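Local coordinates for protein putative drug/sodium antiporter (Escherichia coli, PDB 4Z3N) that moves substrates across the inner membrane as a MATE-family transporter, ClbM, linked to the genotoxin colibactin and probably working as an antiporter, at residues G22-L28 with H323-R328; P38-G42 with I181-M185; L81-A85 with T161-M166; R107-I111 with W250-R254; F280-D285 with R431-Y436. One frame throughout, in Å; residues are numbered along the deposited sequence.

How the contacts relate
Contacts 2 and 3 are buried and mainly apolar pairings of helices in the first MatE region, with no hydrogen bond across; contact 3 is nested along the chain inside the loop closed by contact 2. The other three lie farther from the centre. Contact 1 is a surface contact in which an arginine is held by backbone carbonyls, and contact 4 is a sparse crossing with crowded positive charges; their centres are about 24 Å apart. Contact 5 lies on the opposite side of the chain's centre from contact 4, about 47 Å centre to centre, although both use helix 250-284. It joins two helix ends through aliphatic packing, with R431 and D285 beside it.

Contact 1: residues G22-L28 with H323-R328; sequences GMFDGSL and HGNVTR
R328 reaches from the first turn of helix 326-358 into the loop 22-28 and lays its guanidinium between two backbone carbonyls. Its CG lies anti to the backbone N (chi1 -175°) and the chain stays extended as far as NE, which carries the flat group into the bend of the loop. R328 NE and R328 NH2 come side-on to M23 O, at 2.9 and 3.1 Å. R328 NH1 and R328 NH2 meet G26 O end-on, at 3.2 and 3.0 Å. Both acceptors lie close to the guanidinium plane and fix its rotation. Its two faces are also covered: L28 CD2 packs 3.5 Å from NH2 of R328 on one, and F24 O lies over the other. N325, the N-cap of helix 326-358, accepts at OD1 from the backbone N of R328, and G324 closes the preceding helix in a Schellman motif, so R328 starts from a tight helix-to-helix turn. F24 makes the second part of the contact. Its ring meets the H323 imidazole obliquely, planes 33° apart, with F24 CE1 3.7 Å from H323 CD2; M23 CG lies over the centre of the opposite face of the phenyl ring. The loop thus bridges two consecutive helices: M23 packs on V316 and Q319 of helix 286-322, F24 and R328 touch N320 there, and L28, opening helix 28-56, leans on N331 and A335 of helix 326-358.

Contact 2: residues P38-G42 with I181-M185; sequences PMFVG and IMVIM
P38 is the bump of this interface: its ring pushes into a hollow on helix 181-204 bordered by I181, M182 and M185. CB of P38 meets I181 CG2 at 3.5 Å, CG of P38 lies 4.0 Å from M182 SD, and the CB atoms of P38 and M185 stand 4.0 Å apart. I181 turns CG2 to the proline because this branch lies anti to its backbone N while CG1 lies beside the N (chi1 -48°). In return, M185 fills the shallow groove one turn further along helix 28-56. Its CG settles between P38 O and V41, 3.7 Å from V41 CG1, and SD continues across the valine. G42 forms the low part of this groove, and the backbones come nearest there, with the CA atoms of G42 and M185 4.9 Å apart. On the other flank M39 bends at chi2 and chi3 and brings CE back to helix 181-204, where it meets I181 CG2 at 3.8 Å and I184 CD1 at 3.9 Å. The local axes run nearly parallel, 18° apart and 8.4 Å at closest approach. A predicted transmembrane helix, 28-56, kinked at P38, whose nitrogen has no bond to the preceding turn, is joined here to helix 181-204 in the first MatE region. Beyond the pair, M39 touches T311 of helix 286-322, and I184 packs on M172, F175 and Q176 of helix 162-177. No hydrogen bond crosses the interface; P38 O bonds to G42 N within its own helix, so what joins the helices is apolar, shape-dependent packing.

Contact 3: residues L81-A85 with T161-M166; sequences LFAIA and TVFSIM. With OLC ((2R)-2,3-dihydroxypropyl (9Z)-octadec-9-enoate), chain E.
The ring of F82 is shared between a protein methyl, I165 CG2, and the chain of a bound monoolein. Its CA-CB bond points away from helix 162-177, yet with CG beside the backbone N (chi1 -81°) the ring swings back and brings F82 CD1 to 3.9 Å from I165 CG2. Further out along the ring, F82 CZ lies 3.7 Å from C5 of the lipid, and lipid C7 lies at the ring edge, in its plane. I165 CG2 also meets A85 CB at 3.9 Å and fits between two residues nearly a turn apart on helix 75-101. M166 approaches this helix from the other flank. The chain of M166, bent at chi2 and chi3, rests SD against I84 CG2 at 3.7 Å while CE turns in over the backbone between L81 O and A85 N, 4.0 Å from A85 CB. L81 closes the opposite end of the patch, where CD1 meets V162 CG2 at 3.9 Å and touches T161 OG1, a hydroxyl that is hydrogen-bonded to S158 O. The local axes run in the same general sense at a signed crossing angle of -40°, and they converge from L81 and V162 toward the small A85, whose CA is 5.0 Å from that of M166. Around the pair, F82 and I165 both reach Q221 of helix 209-232, T161 touches F218 of that helix, and I84 packs on F122 and I126 of helix 107-132 and on M264 of helix 250-284. The crossing thus joins two predicted transmembrane helices inside a bundle.

Contact 4: residues R107-I111 with W250-R254; sequences RAQRI and WKIYR
The R107 guanidinium has K251 NZ at its edge, in its plane, and I252 CD1 over one face. The edge neighbour is not a bonding partner: R107 NH1 and K251 NZ are both donors, 3.4 Å apart, and like charges this close are probably unfavourable, although the exact spacing is uncertain. A second arginine joins the group, with R110 NH1 4.1 Å from K251 NZ and the ammonium oblique to the R110 guanidinium. The lysine reaches this place because its CG lies between the backbone N and the carbonyl carbon (chi1 79°), directing the chain toward helix 107-132 before it bends at chi4. Beside the charges, I252 makes the apolar part of the contact. Its extended CG1-CD1 branch runs across to helix 107-132, where CD1 comes within 4.2 Å of R110 CB and equally of I111 CG1; its CG1 is 4.4 Å from R107 NH1. The isoleucine buries more surface here than any other residue of the two segments. These approaches are loose, as befits local helix axes whose closest approach is 11.8 Å, crossing at -68°. Further along helix 107-132, I252 and Y253 reach V114, and I111 packs on M92, L95 and A99 of helix 75-101. Such a cluster of arginines and lysine at the ends of membrane helices is consistent with the positive-inside rule, and in the usual MATE topology the starts of helices 107-132 and 250-284 would both face the cytoplasm.

Contact 5: residues F280-D285 with R431-Y436; sequences FIVRLD and RITGVY
I281 O, at the last turn of helix 250-284, accepts from D285 N at 3.0 Å and weakly from L284 N, while across the contact I432 CD1 packs against it at 3.8 Å. That methyl is central to the interface: it also lies 3.5 Å from L284 CB and 4.1 Å from I281 CD1. I281 in turn sends its CD1 to V435 CG1, 3.4 Å away. In L284, chi1 -76° sets CG toward the other helix, and the two methyls part there: CD1 points between R431 O and V435 CG2, 3.8 Å from the latter, whereas CD2 lies over one face of the R431 guanidinium, 3.8 Å from NH1. No hydrogen bond joins the segments. The carboxylate of D285 is engaged beyond them: OD1 caps N287 N at the start of helix 286-322, and OD2 bonds to Y371 OH of helix 366-379, whose side chain also touches I432. The local axes are close to antiparallel, at 171°. One helix ends where the other begins, an antiparallel pairing of membrane helices within the helical bundle; in the usual MATE topology this end would face the periplasm.

Contact 1: residues G22-L28 with H323-R328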
# COMPACT_ATOMS: atom_id res chain seq x y z
N GLY A 22 -23.63 9.18 -8.88
CA GLY A 22 -24.07 8.17 -7.92
C GLY A 22 -23.47 8.36 -6.54
O GLY A 22 -23.73 7.58 -5.61
N MET A 23 -22.65 9.40 -6.41
CA MET A 23 -21.88 9.65 -5.20
C MET A 23 -22.75 9.89 -3.98
O MET A 23 -22.60 9.24 -2.94
CB MET A 23 -20.95 10.85 -5.42
CG MET A 23 -20.08 11.21 -4.21
SD MET A 23 -18.96 9.89 -3.64
CE MET A 23 -17.81 9.80 -5.02
N PHE A 24 -23.63 10.88 -4.08
CA PHE A 24 -24.49 11.25 -2.97
C PHE A 24 -25.79 10.45 -2.87
O PHE A 24 -26.25 10.16 -1.77
CB PHE A 24 -24.73 12.76 -3.03
CG PHE A 24 -23.44 13.53 -3.16
CD1 PHE A 24 -22.55 13.60 -2.09
CD2 PHE A 24 -23.07 14.10 -4.38
CE1 PHE A 24 -21.33 14.26 -2.21
CE2 PHE A 24 -21.85 14.77 -4.51
CZ PHE A 24 -20.98 14.85 -3.42
N ASP A 25 -26.43 10.16 -4.00
CA ASP A 25 -27.70 9.41 -3.92
C ASP A 25 -27.71 7.95 -4.38
O ASP A 25 -28.68 7.24 -4.14
CB ASP A 25 -28.80 10.17 -4.69
CG ASP A 25 -28.48 10.35 -6.18
OD1 ASP A 25 -27.38 9.96 -6.64
OD2 ASP A 25 -29.35 10.89 -6.91
N GLY A 26 -26.64 7.46 -4.99
CA GLY A 26 -26.73 6.18 -5.67
C GLY A 26 -26.58 4.87 -4.89
O GLY A 26 -26.50 4.85 -3.66
N SER A 27 -26.55 3.76 -5.63
CA SER A 27 -26.22 2.46 -5.05
C SER A 27 -24.73 2.41 -4.65
O SER A 27 -23.83 2.64 -5.48
CB SER A 27 -26.54 1.34 -6.02
OG SER A 27 -25.98 0.12 -5.61
N LEU A 28 -24.48 2.11 -3.39
CA LEU A 28 -23.12 2.15 -2.90
C LEU A 28 -22.27 1.04 -3.52
O LEU A 28 -21.09 1.27 -3.81
CB LEU A 28 -23.10 2.05 -1.37
CG LEU A 28 -23.56 3.36 -0.73
CD1 LEU A 28 -23.80 3.15 0.74
CD2 LEU A 28 -22.54 4.47 -0.97
N HIS A 323 -20.10 16.67 2.40
CA HIS A 323 -21.47 17.00 2.07
C HIS A 323 -22.39 16.89 3.29
O HIS A 323 -23.57 17.22 3.20
CB HIS A 323 -21.95 16.07 0.95
CG HIS A 323 -23.18 16.56 0.24
ND1 HIS A 323 -24.44 16.49 0.78
CD2 HIS A 323 -23.34 17.08 -1.01
CE1 HIS A 323 -25.32 16.96 -0.08
NE2 HIS A 323 -24.68 17.32 -1.18
N GLY A 324 -21.87 16.42 4.42
CA GLY A 324 -22.64 16.35 5.64
C GLY A 324 -23.44 15.07 5.87
O GLY A 324 -24.13 14.96 6.87
N ASN A 325 -23.32 14.07 5.00
CA ASN A 325 -24.12 12.87 5.16
C ASN A 325 -23.31 11.75 5.83
O ASN A 325 -22.66 10.96 5.15
CB ASN A 325 -24.64 12.42 3.78
CG ASN A 325 -25.73 11.35 3.85
OD1 ASN A 325 -25.86 10.59 4.83
ND2 ASN A 325 -26.52 11.27 2.77
N VAL A 326 -23.48 11.63 7.15
CA VAL A 326 -22.68 10.73 7.97
C VAL A 326 -23.15 9.29 7.88
O VAL A 326 -22.36 8.36 7.91
CB VAL A 326 -22.72 11.14 9.45
CG1 VAL A 326 -21.94 10.13 10.30
CG2 VAL A 326 -22.21 12.54 9.63
N THR A 327 -24.47 9.12 7.80
CA THR A 327 -25.14 7.84 7.66
C THR A 327 -24.64 7.10 6.42
O THR A 327 -24.34 5.89 6.46
CB THR A 327 -26.67 8.05 7.58
OG1 THR A 327 -27.21 8.04 8.90
CG2 THR A 327 -27.34 6.97 6.77
N ARG A 328 -24.55 7.84 5.32
CA ARG A 328 -24.13 7.29 4.06
C ARG A 328 -22.66 6.86 4.12
O ARG A 328 -22.28 5.86 3.49
CB ARG A 328 -24.37 8.30 2.94
CG ARG A 328 -24.08 7.76 1.55
CD ARG A 328 -24.70 8.59 0.44
NE ARG A 328 -24.28 8.13 -0.88
CZ ARG A 328 -24.86 7.13 -1.55
NH1 ARG A 328 -25.89 6.50 -1.02
NH2 ARG A 328 -24.40 6.78 -2.74

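Contact 2: residues P38-G42 with I181-M185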
# COMPACT_ATOMS: atom_id res chain seq x y z
N PRO A 38 -11.23 0.09 -11.88
CA PRO A 38 -10.13 0.77 -12.58
C PRO A 38 -8.86 0.80 -11.75
O PRO A 38 -7.77 0.69 -12.29
CB PRO A 38 -10.66 2.19 -12.77
CG PRO A 38 -12.15 2.05 -12.75
CD PRO A 38 -12.45 0.91 -11.82
N MET A 39 -9.04 0.97 -10.44
CA MET A 39 -7.93 1.04 -9.49
C MET A 39 -7.22 -0.30 -9.40
O MET A 39 -6.00 -0.36 -9.29
CB MET A 39 -8.42 1.46 -8.10
CG MET A 39 -7.29 1.69 -7.11
SD MET A 39 -6.05 2.89 -7.67
CE MET A 39 -6.94 4.44 -7.50
N PHE A 40 -8.00 -1.37 -9.44
CA PHE A 40 -7.44 -2.70 -9.45
C PHE A 40 -6.67 -2.98 -10.75
O PHE A 40 -5.63 -3.64 -10.72
CB PHE A 40 -8.53 -3.74 -9.22
CG PHE A 40 -8.01 -5.14 -9.08
CD1 PHE A 40 -7.35 -5.54 -7.92
CD2 PHE A 40 -8.18 -6.06 -10.10
CE1 PHE A 40 -6.86 -6.85 -7.79
CE2 PHE A 40 -7.68 -7.37 -9.98
CZ PHE A 40 -7.03 -7.76 -8.83
N VAL A 41 -7.16 -2.48 -11.88
CA VAL A 41 -6.46 -2.72 -13.14
C VAL A 41 -5.11 -2.02 -13.07
O VAL A 41 -4.08 -2.57 -13.47
CB VAL A 41 -7.24 -2.21 -14.38
CG1 VAL A 41 -6.34 -2.18 -15.61
CG2 VAL A 41 -8.46 -3.09 -14.65
N GLY A 42 -5.13 -0.80 -12.52
CA GLY A 42 -3.92 -0.03 -12.32
C GLY A 42 -2.91 -0.80 -11.48
O GLY A 42 -1.70 -0.72 -11.70
N ILE A 181 -10.90 7.86 -11.66
CA ILE A 181 -9.92 6.80 -11.55
C ILE A 181 -9.48 6.29 -12.91
O ILE A 181 -8.45 5.64 -13.04
CB ILE A 181 -10.47 5.62 -10.74
CG1 ILE A 181 -11.12 6.12 -9.44
CG2 ILE A 181 -9.37 4.57 -10.48
CD1 ILE A 181 -10.25 7.05 -8.64
N MET A 182 -10.26 6.64 -13.93
CA MET A 182 -9.99 6.21 -15.28
C MET A 182 -8.71 6.87 -15.75
O MET A 182 -7.94 6.29 -16.51
CB MET A 182 -11.17 6.55 -16.19
CG MET A 182 -12.42 5.76 -15.88
SD MET A 182 -12.19 4.01 -16.20
CE MET A 182 -11.57 4.09 -17.89
N VAL A 183 -8.48 8.08 -15.28
CA VAL A 183 -7.26 8.79 -15.60
C VAL A 183 -6.08 8.08 -14.95
O VAL A 183 -5.00 7.99 -15.53
CB VAL A 183 -7.33 10.25 -15.15
CG1 VAL A 183 -6.01 10.96 -15.41
CG2 VAL A 183 -8.49 10.93 -15.86
N ILE A 184 -6.32 7.55 -13.75
CA ILE A 184 -5.31 6.77 -13.04
C ILE A 184 -5.10 5.43 -13.74
O ILE A 184 -3.97 4.97 -13.88
CB ILE A 184 -5.71 6.55 -11.57
CG1 ILE A 184 -5.70 7.87 -10.81
CG2 ILE A 184 -4.79 5.55 -10.92
CD1 ILE A 184 -6.10 7.75 -9.35
N MET A 185 -6.18 4.82 -14.22
CA MET A 185 -6.06 3.52 -14.86
C MET A 185 -5.37 3.63 -16.21
O MET A 185 -4.60 2.75 -16.59
CB MET A 185 -7.42 2.83 -15.04
CG MET A 185 -7.26 1.40 -15.59
SD MET A 185 -8.74 0.68 -16.37
CE MET A 185 -9.09 1.92 -17.61

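Contact 3: residues L81-A85 with T161-M166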
# COMPACT_ATOMS: atom_id res chain seq x y z
N LEU A 81 10.03 4.69 -0.64
CA LEU A 81 9.66 5.82 -1.47
C LEU A 81 8.21 5.71 -1.91
O LEU A 81 7.47 6.70 -1.85
CB LEU A 81 10.57 5.93 -2.69
CG LEU A 81 12.03 6.27 -2.37
CD1 LEU A 81 12.79 6.60 -3.65
CD2 LEU A 81 12.13 7.38 -1.33
N PHE A 82 7.78 4.51 -2.32
CA PHE A 82 6.37 4.31 -2.62
C PHE A 82 5.52 4.48 -1.36
O PHE A 82 4.39 4.91 -1.42
CB PHE A 82 6.11 2.93 -3.24
CG PHE A 82 6.42 2.85 -4.71
CD1 PHE A 82 6.45 4.00 -5.49
CD2 PHE A 82 6.68 1.62 -5.32
CE1 PHE A 82 6.73 3.93 -6.85
CE2 PHE A 82 6.96 1.55 -6.68
CZ PHE A 82 6.99 2.70 -7.44
N ALA A 83 6.10 4.15 -0.21
CA ALA A 83 5.41 4.24 1.06
C ALA A 83 5.11 5.69 1.43
O ALA A 83 4.01 6.02 1.88
CB ALA A 83 6.24 3.57 2.17
N ILE A 84 6.10 6.54 1.23
CA ILE A 84 5.97 7.95 1.52
C ILE A 84 5.10 8.60 0.45
O ILE A 84 4.29 9.47 0.75
CB ILE A 84 7.35 8.64 1.60
CG1 ILE A 84 8.15 8.07 2.80
CG2 ILE A 84 7.20 10.16 1.69
CD1 ILE A 84 9.61 8.46 2.82
N ALA A 85 5.26 8.17 -0.79
CA ALA A 85 4.44 8.68 -1.88
C ALA A 85 2.97 8.37 -1.60
O ALA A 85 2.05 9.14 -1.93
CB ALA A 85 4.87 8.10 -3.18
N THR A 161 15.30 9.77 -8.34
CA THR A 161 13.92 9.48 -8.68
C THR A 161 12.89 10.03 -7.67
O THR A 161 11.70 10.03 -7.94
CB THR A 161 13.73 7.97 -8.81
OG1 THR A 161 13.72 7.38 -7.50
CG2 THR A 161 14.84 7.38 -9.65
N VAL A 162 13.36 10.50 -6.52
CA VAL A 162 12.48 10.86 -5.40
C VAL A 162 11.39 11.91 -5.70
O VAL A 162 10.21 11.66 -5.46
CB VAL A 162 13.33 11.36 -4.22
CG1 VAL A 162 12.44 11.91 -3.09
CG2 VAL A 162 14.22 10.24 -3.71
N PHE A 163 11.78 13.08 -6.19
CA PHE A 163 10.81 14.13 -6.47
C PHE A 163 9.76 13.66 -7.47
O PHE A 163 8.58 13.97 -7.32
CB PHE A 163 11.51 15.39 -6.98
CG PHE A 163 10.58 16.56 -7.19
CD1 PHE A 163 9.67 16.94 -6.20
CD2 PHE A 163 10.63 17.30 -8.37
CE1 PHE A 163 8.83 18.01 -6.38
CE2 PHE A 163 9.79 18.39 -8.56
CZ PHE A 163 8.88 18.74 -7.56
N SER A 164 10.17 12.88 -8.45
CA SER A 164 9.25 12.41 -9.48
C SER A 164 8.25 11.42 -8.88
O SER A 164 7.06 11.47 -9.19
CB SER A 164 10.02 11.76 -10.64
OG SER A 164 11.33 12.32 -10.75
N ILE A 165 8.74 10.55 -8.01
CA ILE A 165 7.88 9.63 -7.28
C ILE A 165 6.89 10.37 -6.36
O ILE A 165 5.70 10.05 -6.32
CB ILE A 165 8.71 8.64 -6.41
CG1 ILE A 165 9.75 7.91 -7.26
CG2 ILE A 165 7.79 7.65 -5.70
CD1 ILE A 165 9.19 7.30 -8.53
N MET A 166 7.38 11.37 -5.63
CA MET A 166 6.50 12.18 -4.79
C MET A 166 5.43 12.87 -5.62
O MET A 166 4.27 12.93 -5.22
CB MET A 166 7.29 13.22 -3.99
CG MET A 166 8.36 12.62 -3.09
SD MET A 166 7.75 11.57 -1.74
CE MET A 166 8.29 9.92 -2.20
C9 OLC E . 10.07 0.91 -9.22
C8 OLC E . 9.33 0.70 -10.53
C7 OLC E . 7.90 0.27 -10.27
C6 OLC E . 6.98 0.79 -11.35
C5 OLC E . 5.76 1.42 -10.72
C4 OLC E . 5.44 2.77 -11.33

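Contact 4: residues R107-I111 with W250-R254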
# COMPACT_ATOMS: atom_id res chain seq x y z
N ARG A 107 -10.60 25.83 -1.16
CA ARG A 107 -9.56 25.07 -0.49
C ARG A 107 -8.95 24.05 -1.46
O ARG A 107 -7.80 23.67 -1.32
CB ARG A 107 -10.14 24.36 0.75
CG ARG A 107 -10.07 25.21 2.01
CD ARG A 107 -10.88 24.60 3.14
NE ARG A 107 -10.48 23.22 3.42
CZ ARG A 107 -9.67 22.87 4.42
NH1 ARG A 107 -9.16 23.79 5.23
NH2 ARG A 107 -9.37 21.59 4.59
N ALA A 108 -9.74 23.64 -2.46
CA ALA A 108 -9.30 22.63 -3.42
C ALA A 108 -8.04 23.02 -4.18
O ALA A 108 -7.10 22.23 -4.27
CB ALA A 108 -10.42 22.32 -4.39
N GLN A 109 -7.99 24.23 -4.73
CA GLN A 109 -6.80 24.66 -5.43
C GLN A 109 -5.67 24.92 -4.43
O GLN A 109 -4.49 24.70 -4.75
CB GLN A 109 -7.07 25.91 -6.28
CG GLN A 109 -6.21 25.95 -7.55
CD GLN A 109 -5.64 27.33 -7.84
OE1 GLN A 109 -6.22 28.35 -7.47
NE2 GLN A 109 -4.48 27.36 -8.51
N ARG A 110 -6.02 25.38 -3.24
CA ARG A 110 -5.08 25.46 -2.13
C ARG A 110 -4.39 24.12 -1.88
O ARG A 110 -3.16 24.04 -1.70
CB ARG A 110 -5.79 25.88 -0.84
CG ARG A 110 -6.12 27.34 -0.66
CD ARG A 110 -6.65 27.52 0.77
NE ARG A 110 -7.27 28.83 1.03
CZ ARG A 110 -8.11 29.08 2.04
NH1 ARG A 110 -8.46 28.10 2.87
NH2 ARG A 110 -8.61 30.30 2.20
N ILE A 111 -5.20 23.07 -1.84
CA ILE A 111 -4.78 21.76 -1.40
C ILE A 111 -3.73 21.20 -2.34
O ILE A 111 -2.75 20.62 -1.90
CB ILE A 111 -5.99 20.80 -1.26
CG1 ILE A 111 -6.68 21.02 0.08
CG2 ILE A 111 -5.57 19.34 -1.36
CD1 ILE A 111 -8.10 20.48 0.16
N TRP A 250 -0.87 27.31 8.73
CA TRP A 250 -0.34 26.01 9.13
C TRP A 250 -1.46 25.00 9.41
O TRP A 250 -1.20 23.80 9.48
CB TRP A 250 0.58 26.15 10.35
CG TRP A 250 1.11 24.83 10.91
CD1 TRP A 250 0.73 24.22 12.08
CD2 TRP A 250 2.13 23.98 10.34
NE1 TRP A 250 1.44 23.06 12.27
CE2 TRP A 250 2.29 22.88 11.22
CE3 TRP A 250 2.90 24.05 9.18
CZ2 TRP A 250 3.21 21.85 10.96
CZ3 TRP A 250 3.81 23.02 8.93
CH2 TRP A 250 3.96 21.94 9.82
N LYS A 251 -2.70 25.47 9.56
CA LYS A 251 -3.79 24.55 9.85
C LYS A 251 -3.90 23.53 8.71
O LYS A 251 -4.11 22.34 8.94
CB LYS A 251 -5.13 25.28 10.05
CG LYS A 251 -5.83 25.72 8.76
CD LYS A 251 -7.34 25.85 8.95
CE LYS A 251 -7.95 26.93 8.04
NZ LYS A 251 -7.85 26.59 6.59
N ILE A 252 -3.73 24.01 7.49
CA ILE A 252 -3.96 23.17 6.32
C ILE A 252 -2.76 22.27 6.00
O ILE A 252 -2.94 21.19 5.44
CB ILE A 252 -4.33 24.03 5.10
CG1 ILE A 252 -4.94 23.15 4.02
CG2 ILE A 252 -3.10 24.81 4.61
CD1 ILE A 252 -5.37 23.91 2.82
N TYR A 253 -1.55 22.71 6.34
CA TYR A 253 -0.39 21.83 6.32
C TYR A 253 -0.57 20.75 7.38
O TYR A 253 -0.22 19.59 7.16
CB TYR A 253 0.91 22.61 6.57
CG TYR A 253 1.36 23.36 5.35
CD1 TYR A 253 2.14 22.74 4.38
CD2 TYR A 253 0.96 24.68 5.12
CE1 TYR A 253 2.53 23.41 3.24
CE2 TYR A 253 1.35 25.36 3.98
CZ TYR A 253 2.13 24.72 3.04
OH TYR A 253 2.53 25.38 1.90
N ARG A 254 -1.14 21.14 8.51
CA ARG A 254 -1.38 20.22 9.61
C ARG A 254 -2.40 19.13 9.23
O ARG A 254 -2.17 17.95 9.46
CB ARG A 254 -1.85 21.01 10.84
CG ARG A 254 -2.18 20.18 12.07
CD ARG A 254 -2.23 21.10 13.26
NE ARG A 254 -2.83 20.51 14.44
CZ ARG A 254 -3.13 21.20 15.54
NH1 ARG A 254 -2.88 22.51 15.58
NH2 ARG A 254 -3.68 20.61 16.59

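Contact 5: residues F280-D285 with R431-Y436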
# COMPACT_ATOMS: atom_id res chain seq x y z
N PHE A 280 10.66 -14.36 15.13
CA PHE A 280 10.15 -15.57 15.76
C PHE A 280 10.30 -16.82 14.85
O PHE A 280 10.74 -17.88 15.30
CB PHE A 280 8.68 -15.37 16.15
CG PHE A 280 8.48 -14.75 17.51
CD1 PHE A 280 8.58 -15.52 18.65
CD2 PHE A 280 8.15 -13.41 17.65
CE1 PHE A 280 8.38 -14.96 19.92
CE2 PHE A 280 7.95 -12.84 18.91
CZ PHE A 280 8.07 -13.62 20.04
N ILE A 281 9.92 -16.68 13.58
CA ILE A 281 9.91 -17.82 12.67
C ILE A 281 11.31 -18.42 12.51
O ILE A 281 11.48 -19.64 12.48
CB ILE A 281 9.36 -17.41 11.28
CG1 ILE A 281 7.92 -16.93 11.40
CG2 ILE A 281 9.39 -18.58 10.32
CD1 ILE A 281 6.97 -17.99 11.86
N VAL A 282 12.30 -17.55 12.44
CA VAL A 282 13.69 -17.93 12.17
C VAL A 282 14.35 -18.62 13.38
O VAL A 282 15.01 -19.64 13.22
CB VAL A 282 14.53 -16.68 11.75
CG1 VAL A 282 15.74 -16.53 12.64
CG2 VAL A 282 14.92 -16.75 10.28
N ARG A 283 14.15 -18.06 14.57
CA ARG A 283 14.68 -18.62 15.80
C ARG A 283 14.03 -19.96 16.15
O ARG A 283 14.56 -20.71 16.98
CB ARG A 283 14.50 -17.62 16.96
CG ARG A 283 14.92 -18.17 18.33
CD ARG A 283 15.27 -17.05 19.31
NE ARG A 283 14.18 -16.76 20.24
CZ ARG A 283 13.96 -17.41 21.38
NH1 ARG A 283 14.76 -18.40 21.75
NH2 ARG A 283 12.95 -17.06 22.16
N LEU A 284 12.90 -20.28 15.53
CA LEU A 284 12.23 -21.55 15.82
C LEU A 284 12.53 -22.64 14.79
O LEU A 284 12.99 -23.72 15.16
CB LEU A 284 10.72 -21.35 15.93
CG LEU A 284 10.22 -20.70 17.21
CD1 LEU A 284 8.69 -20.54 17.15
CD2 LEU A 284 10.65 -21.50 18.43
N ASP A 285 12.19 -22.40 13.53
CA ASP A 285 12.65 -23.25 12.44
C ASP A 285 12.95 -22.44 11.16
O ASP A 285 12.07 -21.82 10.56
CB ASP A 285 11.61 -24.35 12.18
CG ASP A 285 12.05 -25.33 11.11
OD1 ASP A 285 12.55 -24.90 10.05
OD2 ASP A 285 11.87 -26.55 11.34
N ARG A 431 5.01 -24.50 18.71
CA ARG A 431 6.17 -23.71 18.31
C ARG A 431 5.90 -22.81 17.11
O ARG A 431 5.46 -21.67 17.29
CB ARG A 431 7.36 -24.63 18.02
CG ARG A 431 7.69 -25.60 19.17
CD ARG A 431 9.03 -26.30 18.95
NE ARG A 431 10.01 -25.97 19.99
CZ ARG A 431 11.22 -25.44 19.77
NH1 ARG A 431 11.63 -25.19 18.53
NH2 ARG A 431 12.02 -25.17 20.79
N ILE A 432 6.03 -23.35 15.90
CA ILE A 432 5.71 -22.56 14.72
C ILE A 432 4.18 -22.45 14.58
O ILE A 432 3.67 -21.41 14.19
CB ILE A 432 6.34 -23.18 13.47
CG1 ILE A 432 7.87 -22.99 13.51
CG2 ILE A 432 5.75 -22.58 12.20
CD1 ILE A 432 8.32 -21.57 13.36
N THR A 433 3.47 -23.52 14.94
CA THR A 433 2.01 -23.52 14.95
C THR A 433 1.49 -22.43 15.88
O THR A 433 0.40 -21.88 15.67
CB THR A 433 1.43 -24.88 15.40
OG1 THR A 433 1.54 -25.81 14.33
CG2 THR A 433 -0.03 -24.76 15.76
N GLY A 434 2.28 -22.13 16.91
CA GLY A 434 1.94 -21.10 17.87
C GLY A 434 2.10 -19.70 17.28
O GLY A 434 1.31 -18.83 17.58
N VAL A 435 3.13 -19.49 16.48
CA VAL A 435 3.29 -18.25 15.77
C VAL A 435 2.08 -17.98 14.88
O VAL A 435 1.43 -16.93 14.98
CB VAL A 435 4.56 -18.26 14.88
CG1 VAL A 435 4.72 -16.92 14.16
CG2 VAL A 435 5.81 -18.59 15.70
N TYR A 436 1.77 -18.94 14.01
CA TYR A 436 0.65 -18.83 13.09
C TYR A 436 -0.65 -18.42 13.80
O TYR A 436 -1.35 -17.49 13.36
CB TYR A 436 0.44 -20.14 12.37
CG TYR A 436 1.59 -20.61 11.53
CD1 TYR A 436 2.57 -19.73 11.09
CD2 TYR A 436 1.70 -21.95 11.18
CE1 TYR A 436 3.62 -20.18 10.29
CE2 TYR A 436 2.73 -22.41 10.39
CZ TYR A 436 3.69 -21.53 9.95
OH TYR A 436 4.71 -22.02 9.17